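Local structure of arginase (Medicago truncatula, 6VSS) at residues T63-G68 / K143-E148; R111-V116 / E334-M339. The protein hydrolyses L-arginine to urea and L-ornithine, and agmatine to urea and putrescine, using two manganese ions in each subunit of a homohexamer. All coordinates share one frame; numbering follows the deposited sequence.

Contact 1 (T63-G68 / K143-E148); sequences TSSLLG and KLVMDE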
ATOM      1  N   THR B  63      -0.436  26.711 -29.340  1.00 30.78           N
ATOM      2  CA  THR B  63      -0.460  26.464 -27.885  1.00 29.90           C
ATOM      3  C   THR B  63      -1.281  25.211 -27.558  1.00 28.77           C
ATOM      4  O   THR B  63      -2.512  25.150 -27.826  1.00 27.51           O
ATOM      5  CB  THR B  63      -0.868  27.745 -27.151  1.00 31.54           C
ATOM      6  OG1 THR B  63       0.183  28.701 -27.337  1.00 31.30           O
ATOM      7  CG2 THR B  63      -1.126  27.500 -25.676  1.00 32.02           C
ATOM      8  N   SER B  64      -0.602  24.244 -26.954  1.00 27.71           N
ATOM      9  CA  SER B  64      -1.217  23.003 -26.431  1.00 27.36           C
ATOM     10  C   SER B  64      -2.179  23.427 -25.300  1.00 26.79           C
ATOM     11  O   SER B  64      -1.745  24.083 -24.323  1.00 26.39           O
ATOM     12  CB  SER B  64      -0.151  21.986 -25.974  1.00 27.28           C
ATOM     13  OG  SER B  64       0.665  21.538 -27.039  1.00 27.17           O
ATOM     14  N   SER B  65      -3.445  23.058 -25.446  1.00 27.80           N
ATOM     15  CA  SER B  65      -4.602  23.503 -24.637  1.00 27.62           C
ATOM     16  C   SER B  65      -5.346  22.284 -24.086  1.00 27.68           C
ATOM     17  O   SER B  65      -5.845  21.438 -24.897  1.00 27.06           O
ATOM     18  CB  SER B  65      -5.466  24.380 -25.483  1.00 28.72           C
ATOM     19  OG  SER B  65      -4.619  25.359 -26.059  1.00 30.47           O
ATOM     20  N   LEU B  66      -5.293  22.116 -22.749  1.00 26.15           N
ATOM     21  CA  LEU B  66      -5.830  20.922 -22.089  1.00 24.70           C
ATOM     22  C   LEU B  66      -7.345  21.026 -22.104  1.00 24.14           C
ATOM     23  O   LEU B  66      -7.898  21.961 -21.546  1.00 23.55           O
ATOM     24  CB  LEU B  66      -5.270  20.828 -20.672  1.00 24.01           C
ATOM     25  CG  LEU B  66      -3.757  20.896 -20.597  1.00 23.16           C
ATOM     26  CD1 LEU B  66      -3.233  20.496 -19.220  1.00 23.14           C
ATOM     27  CD2 LEU B  66      -3.173  20.002 -21.642  1.00 23.35           C
ATOM     28  N   LEU B  67      -7.985  20.025 -22.676  1.00 24.57           N
ATOM     29  CA  LEU B  67      -9.441  19.756 -22.557  1.00 24.77           C
ATOM     30  C   LEU B  67      -9.618  18.378 -21.933  1.00 24.18           C
ATOM     31  O   LEU B  67      -9.187  17.378 -22.548  1.00 23.91           O
ATOM     32  CB  LEU B  67     -10.063  19.888 -23.958  1.00 26.36           C
ATOM     33  CG  LEU B  67     -11.569  19.716 -24.028  1.00 27.50           C
ATOM     34  CD1 LEU B  67     -12.267  20.997 -23.589  1.00 28.39           C
ATOM     35  CD2 LEU B  67     -12.007  19.316 -25.427  1.00 28.93           C
ATOM     36  N   GLY B  68     -10.121  18.349 -20.699  1.00 24.71           N
ATOM     37  CA  GLY B  68     -10.552  17.156 -19.972  1.00 25.62           C
ATOM     38  C   GLY B  68     -11.858  16.601 -20.519  1.00 26.74           C
ATOM     39  O   GLY B  68     -12.819  17.393 -20.804  1.00 25.90           O
ATOM     40  N   LYS B 143     -13.872  21.503 -31.121  1.00 31.25           N
ATOM     41  CA  LYS B 143     -13.981  22.521 -32.197  1.00 32.50           C
ATOM     42  C   LYS B 143     -13.891  23.925 -31.593  1.00 32.76           C
ATOM     43  O   LYS B 143     -13.240  24.802 -32.232  1.00 32.30           O
ATOM     44  CB  LYS B 143     -15.282  22.310 -32.993  1.00 33.34           C
ATOM     45  CG  LYS B 143     -15.301  21.062 -33.854  1.00 34.91           C
ATOM     46  CD  LYS B 143     -16.526  20.936 -34.785  1.00 36.57           C
ATOM     47  CE  LYS B 143     -16.384  19.718 -35.673  1.00 38.45           C
ATOM     48  NZ  LYS B 143     -17.540  19.513 -36.570  1.00 40.19           N
ATOM     49  N   LEU B 144     -14.499  24.117 -30.413  1.00 32.16           N
ATOM     50  CA  LEU B 144     -14.457  25.385 -29.660  1.00 32.96           C
ATOM     51  C   LEU B 144     -12.993  25.711 -29.302  1.00 33.06           C
ATOM     52  O   LEU B 144     -12.657  26.891 -29.437  1.00 32.50           O
ATOM     53  CB  LEU B 144     -15.400  25.340 -28.442  1.00 32.39           C
ATOM     54  CG  LEU B 144     -16.907  25.331 -28.776  1.00 32.30           C
ATOM     55  CD1 LEU B 144     -17.768  24.947 -27.586  1.00 31.05           C
ATOM     56  CD2 LEU B 144     -17.381  26.696 -29.310  1.00 33.01           C
ATOM     57  N   VAL B 145     -12.131  24.734 -28.974  1.00 33.02           N
ATOM     58  CA  VAL B 145     -10.678  25.023 -28.706  1.00 33.67           C
ATOM     59  C   VAL B 145      -9.977  25.370 -30.034  1.00 34.47           C
ATOM     60  O   VAL B 145      -9.232  26.366 -30.131  1.00 35.16           O
ATOM     61  CB  VAL B 145      -9.982  23.854 -27.975  1.00 32.68           C
ATOM     62  CG1 VAL B 145      -8.501  24.107 -27.761  1.00 32.39           C
ATOM     63  CG2 VAL B 145     -10.654  23.550 -26.666  1.00 31.57           C
ATOM     64  N   MET B 146     -10.281  24.618 -31.070  1.00 35.96           N
ATOM     65  CA  MET B 146      -9.589  24.741 -32.371  1.00 35.68           C
ATOM     66  C   MET B 146      -9.934  26.091 -32.983  1.00 36.85           C
ATOM     67  O   MET B 146      -9.045  26.639 -33.675  1.00 36.35           O
ATOM     68  CB  MET B 146     -10.002  23.627 -33.329  1.00 34.82           C
ATOM     69  CG  MET B 146      -9.528  22.287 -32.872  1.00 33.68           C
ATOM     70  SD  MET B 146      -9.823  21.001 -34.092  1.00 34.84           S
ATOM     71  CE  MET B 146      -8.537  21.467 -35.253  1.00 35.30           C
ATOM     72  N   ASP B 147     -11.143  26.584 -32.719  1.00 36.34           N
ATOM     73  CA  ASP B 147     -11.615  27.857 -33.307  1.00 39.50           C
ATOM     74  C   ASP B 147     -10.844  29.016 -32.702  1.00 41.51           C
ATOM     75  O   ASP B 147     -10.881  30.094 -33.331  1.00 42.10           O
ATOM     76  CB  ASP B 147     -13.087  28.172 -33.015  1.00 41.70           C
ATOM     77  CG  ASP B 147     -14.052  27.500 -33.965  1.00 42.33           C
ATOM     78  OD1 ASP B 147     -13.594  26.982 -35.016  1.00 42.36           O
ATOM     79  OD2 ASP B 147     -15.237  27.424 -33.594  1.00 47.10           O
ATOM     80  N   GLU B 148     -10.244  28.826 -31.518  1.00 36.82           N
ATOM     81  CA  GLU B 148      -9.457  29.879 -30.843  1.00 38.38           C
ATOM     82  C   GLU B 148      -7.967  29.740 -31.152  1.00 37.25           C
ATOM     83  O   GLU B 148      -7.219  29.553 -30.221  1.00 35.52           O
ATOM     84  CB  GLU B 148      -9.698  29.788 -29.331  1.00 40.31           C
ATOM     85  CG  GLU B 148     -11.024  30.387 -28.926  1.00 42.11           C
ATOM     86  CD  GLU B 148     -11.089  31.894 -29.102  1.00 43.05           C
ATOM     87  OE1 GLU B 148     -10.024  32.549 -29.156  1.00 42.61           O
ATOM     88  OE2 GLU B 148     -12.209  32.392 -29.213  1.00 45.99           O
TER
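Ser-65, which touches Val-145 through its CB, turns its hydroxyl back over one face of the flat Thr-63 carbonyl group. The hydrogen bond from Ser-65 OG to Thr-63 O is 2.8 Å long. The donor stands 50° out of the carbonyl plane. OG is anti to the carbonyl carbon of its own residue (chi1 -51°), and this bends it back along the strand. The bond occupies the hydroxyl within its own strand, while the methylene carbon of the same residue meets the helix.

The contact between strand and helix is made by carbon atoms and centres on Val-145. Its two methyl groups meet different residues. Val-145 CG1 is anti to the backbone N (chi1 177°) and rests against Ser-65 CB at 3.8 Å. Val-145 CG2 reaches the other way along the strand, to Leu-67 CD1 at 4.3 Å, a looser touch. The branched side chain thus spans two residues, Ser-65 and Leu-67, whose CB atoms lie on the same face of strand 63-69. The CA atoms of Ser-65 and Val-145 are 7.5 Å apart.

This is helix-on-sheet packing in the parallel alpha/beta fold of the arginase family. Helix 131-146 lies in the crossover that leaves strand 113-118 and returns as strand 151-157. Strand 63-69 runs between those two strands, so the crossover passes over it.

Leu-151 of the returning strand touches both Ser-65 and Val-145. Leu-67 also packs on Ile-43 of the long helix 25-57, and Leu-144 meets Leu-40 of that helix. The salt bridge from Glu-148 to Arg-55 joins the same helix to the segment 143-148.

Contact 2 (R111-V116 / E334-M339); sequences RVITNV and ELAAKM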
ATOM      1  N   ARG B 111       2.055  30.109 -23.499  1.00 33.38           N
ATOM      2  CA  ARG B 111       2.049  29.837 -24.949  1.00 34.31           C
ATOM      3  C   ARG B 111       2.543  28.408 -25.161  1.00 31.66           C
ATOM      4  O   ARG B 111       2.334  27.865 -26.194  1.00 31.34           O
ATOM      5  CB  ARG B 111       2.933  30.864 -25.653  1.00 36.84           C
ATOM      6  CG  ARG B 111       2.452  32.296 -25.489  1.00 38.38           C
ATOM      7  CD  ARG B 111       3.468  33.260 -26.086  1.00 39.85           C
ATOM      8  NE  ARG B 111       4.709  33.203 -25.332  1.00 39.50           N
ATOM      9  CZ  ARG B 111       5.710  34.057 -25.466  1.00 41.26           C
ATOM     10  NH1 ARG B 111       5.620  35.058 -26.332  1.00 39.67           N
ATOM     11  NH2 ARG B 111       6.807  33.896 -24.737  1.00 41.03           N
ATOM     12  N   VAL B 112       3.207  27.839 -24.175  1.00 31.33           N
ATOM     13  CA  VAL B 112       3.667  26.429 -24.239  1.00 30.94           C
ATOM     14  C   VAL B 112       2.535  25.498 -23.819  1.00 28.58           C
ATOM     15  O   VAL B 112       2.377  24.453 -24.438  1.00 27.43           O
ATOM     16  CB  VAL B 112       4.900  26.230 -23.358  1.00 31.65           C
ATOM     17  CG1 VAL B 112       5.338  24.782 -23.408  1.00 32.21           C
ATOM     18  CG2 VAL B 112       5.998  27.173 -23.802  1.00 33.20           C
ATOM     19  N   ILE B 113       1.815  25.827 -22.757  1.00 28.62           N
ATOM     20  CA  ILE B 113       0.711  24.938 -22.290  1.00 28.29           C
ATOM     21  C   ILE B 113      -0.288  25.744 -21.470  1.00 29.17           C
ATOM     22  O   ILE B 113       0.113  26.611 -20.690  1.00 29.32           O
ATOM     23  CB  ILE B 113       1.265  23.722 -21.529  1.00 28.49           C
ATOM     24  CG1 ILE B 113       0.169  22.672 -21.342  1.00 27.50           C
ATOM     25  CG2 ILE B 113       1.898  24.173 -20.196  1.00 28.44           C
ATOM     26  CD1 ILE B 113       0.630  21.488 -20.562  1.00 27.94           C
ATOM     27  N   THR B 114      -1.569  25.466 -21.677  1.00 28.89           N
ATOM     28  CA  THR B 114      -2.624  26.164 -20.940  1.00 28.50           C
ATOM     29  C   THR B 114      -3.761  25.173 -20.672  1.00 27.34           C
ATOM     30  O   THR B 114      -4.026  24.315 -21.528  1.00 26.24           O
ATOM     31  CB  THR B 114      -2.993  27.425 -21.734  1.00 27.61           C
ATOM     32  OG1 THR B 114      -3.757  28.262 -20.884  1.00 28.73           O
ATOM     33  CG2 THR B 114      -3.859  27.160 -22.933  1.00 28.73           C
ATOM     34  N   ASN B 115      -4.502  25.391 -19.593  1.00 27.82           N
ATOM     35  CA  ASN B 115      -5.716  24.603 -19.276  1.00 27.81           C
ATOM     36  C   ASN B 115      -6.943  25.317 -19.834  1.00 27.87           C
ATOM     37  O   ASN B 115      -7.101  26.474 -19.536  1.00 28.09           O
ATOM     38  CB  ASN B 115      -5.874  24.403 -17.778  1.00 27.87           C
ATOM     39  CG  ASN B 115      -7.036  23.479 -17.469  1.00 28.93           C
ATOM     40  OD1 ASN B 115      -7.370  22.568 -18.240  1.00 30.17           O
ATOM     41  ND2 ASN B 115      -7.688  23.717 -16.355  1.00 29.88           N
ATOM     42  N   VAL B 116      -7.810  24.637 -20.554  1.00 28.62           N
ATOM     43  CA  VAL B 116      -9.138  25.181 -20.945  1.00 30.12           C
ATOM     44  C   VAL B 116     -10.141  24.673 -19.908  1.00 30.50           C
ATOM     45  O   VAL B 116     -10.640  25.488 -19.132  1.00 29.37           O
ATOM     46  CB  VAL B 116      -9.529  24.780 -22.375  1.00 31.71           C
ATOM     47  CG1 VAL B 116     -11.012  25.015 -22.647  1.00 32.97           C
ATOM     48  CG2 VAL B 116      -8.684  25.498 -23.415  1.00 32.46           C
ATOM     49  N   GLU B 334       5.582  16.561 -22.522  1.00 26.88           N
ATOM     50  CA  GLU B 334       6.459  16.357 -23.664  1.00 27.34           C
ATOM     51  C   GLU B 334       5.614  16.424 -24.943  1.00 27.98           C
ATOM     52  O   GLU B 334       6.120  16.906 -25.940  1.00 27.27           O
ATOM     53  CB  GLU B 334       7.211  15.081 -23.401  1.00 28.32           C
ATOM     54  CG  GLU B 334       8.079  15.159 -22.155  1.00 29.90           C
ATOM     55  CD  GLU B 334       9.245  16.136 -22.250  1.00 31.26           C
ATOM     56  OE1 GLU B 334       9.846  16.264 -23.336  1.00 31.75           O
ATOM     57  OE2 GLU B 334       9.517  16.787 -21.245  1.00 33.49           O
ATOM     58  N   LEU B 335       4.365  15.968 -24.925  1.00 28.15           N
ATOM     59  CA  LEU B 335       3.454  16.145 -26.086  1.00 28.06           C
ATOM     60  C   LEU B 335       3.234  17.633 -26.335  1.00 28.91           C
ATOM     61  O   LEU B 335       3.329  18.036 -27.513  1.00 28.92           O
ATOM     62  CB  LEU B 335       2.137  15.386 -25.871  1.00 28.13           C
ATOM     63  CG  LEU B 335       1.050  15.581 -26.954  1.00 28.62           C
ATOM     64  CD1 LEU B 335       1.609  15.414 -28.343  1.00 29.08           C
ATOM     65  CD2 LEU B 335      -0.084  14.573 -26.760  1.00 28.36           C
ATOM     66  N   ALA B 336       2.908  18.429 -25.294  1.00 28.96           N
ATOM     67  CA  ALA B 336       2.745  19.899 -25.407  1.00 28.64           C
ATOM     68  C   ALA B 336       4.020  20.548 -26.007  1.00 29.30           C
ATOM     69  O   ALA B 336       3.882  21.380 -26.894  1.00 27.33           O
ATOM     70  CB  ALA B 336       2.366  20.534 -24.093  1.00 27.93           C
ATOM     71  N   ALA B 337       5.213  20.189 -25.515  1.00 30.00           N
ATOM     72  CA  ALA B 337       6.523  20.686 -25.985  1.00 30.30           C
ATOM     73  C   ALA B 337       6.647  20.477 -27.500  1.00 32.36           C
ATOM     74  O   ALA B 337       7.229  21.352 -28.179  1.00 33.53           O
ATOM     75  CB  ALA B 337       7.654  20.024 -25.218  1.00 30.03           C
ATOM     76  N   LYS B 338       6.192  19.347 -28.029  1.00 33.38           N
ATOM     77  CA  LYS B 338       6.205  19.090 -29.481  1.00 35.31           C
ATOM     78  C   LYS B 338       5.076  19.835 -30.204  1.00 35.59           C
ATOM     79  O   LYS B 338       5.274  20.248 -31.360  1.00 35.39           O
ATOM     80  CB  LYS B 338       6.079  17.584 -29.738  1.00 37.70           C
ATOM     81  CG  LYS B 338       7.357  16.809 -29.447  1.00 41.61           C
ATOM     82  CD  LYS B 338       8.461  17.074 -30.464  1.00 42.18           C
ATOM     83  CE  LYS B 338       8.184  16.419 -31.801  1.00 43.73           C
ATOM     84  NZ  LYS B 338       9.465  16.088 -32.476  1.00 45.13           N
ATOM     85  N   MET B 339       3.876  19.890 -29.650  1.00 32.79           N
ATOM     86  CA  MET B 339       2.744  20.426 -30.434  1.00 34.90           C
ATOM     87  C   MET B 339       2.782  21.976 -30.394  1.00 35.69           C
ATOM     88  O   MET B 339       2.398  22.639 -31.366  1.00 37.20           O
ATOM     89  CB  MET B 339       1.421  19.883 -29.888  1.00 35.49           C
ATOM     90  CG  MET B 339       0.231  20.557 -30.514  1.00 35.44           C
ATOM     91  SD  MET B 339      -1.260  19.586 -30.342  1.00 37.72           S
ATOM     92  CE  MET B 339      -1.720  19.914 -28.660  1.00 35.16           C
TER
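Ile-113 and Ala-336 bring the two backbones to a CA-CA distance of 6.3 Å, and Val-112 and Ala-337 follow at 6.6 Å, as the chain passes from the turn-like Val-112 into the extended Ile-113.

The small side chain of Ala-336 is consistent with this close approach. Its CB meets both the backbone and a side chain of the other segment. Val-112 O lies 3.9 Å from Ala-336 CB, a loose approach. The same carbonyl oxygen takes a hydrogen bond from the hydroxyl of Ser-340, just beyond helix 323-339. Ile-113 reaches over with its longer branch. Its chi1 of -167° places CG1 anti to the backbone N, and the extended chi2 of -178° carries CD1 straight on. Ile-113 CG1 lies 4.1 Å and Ile-113 CD1 4.0 Å from Ala-336 CB, so the branch lies alongside the methyl.

The contact joins the last helix of the arginase fold to the strand at one margin of its parallel sheet. Strand 113-118 is outermost within the chain, with strand 63-69 beside it. Leu-154 of strand 151-157 also packs on Ala-336, and Leu-107 of a loop covers Ile-113. The side chain of Ile-113 is about 11 Å from that of Thr-97, an L-ornithine-binding residue. Further along the strand, Asn-115 packs on Glu-122 of a second subunit.

From the N terminus, segment 63-68 comes first, then 111-116. Contact 1 closes at 143-148, with 74 residues between its segments. Contact 2 closes only at 334-339, after 217 intervening residues. The segments alternate, so the two closures cross and neither nests inside the other. Strands 63-69 and 113-118 are parallel neighbours, and Leu-66 N to Thr-114 O at 2.8 Å is a probable hydrogen bond between them. Contact 1 lies on one face of strand 63-69. On its other face, Ser-64 OG is hydrogen-bonded to Ala-336 O of contact 2. This edge of the sheet thus lies between helices 131-146 and 323-339.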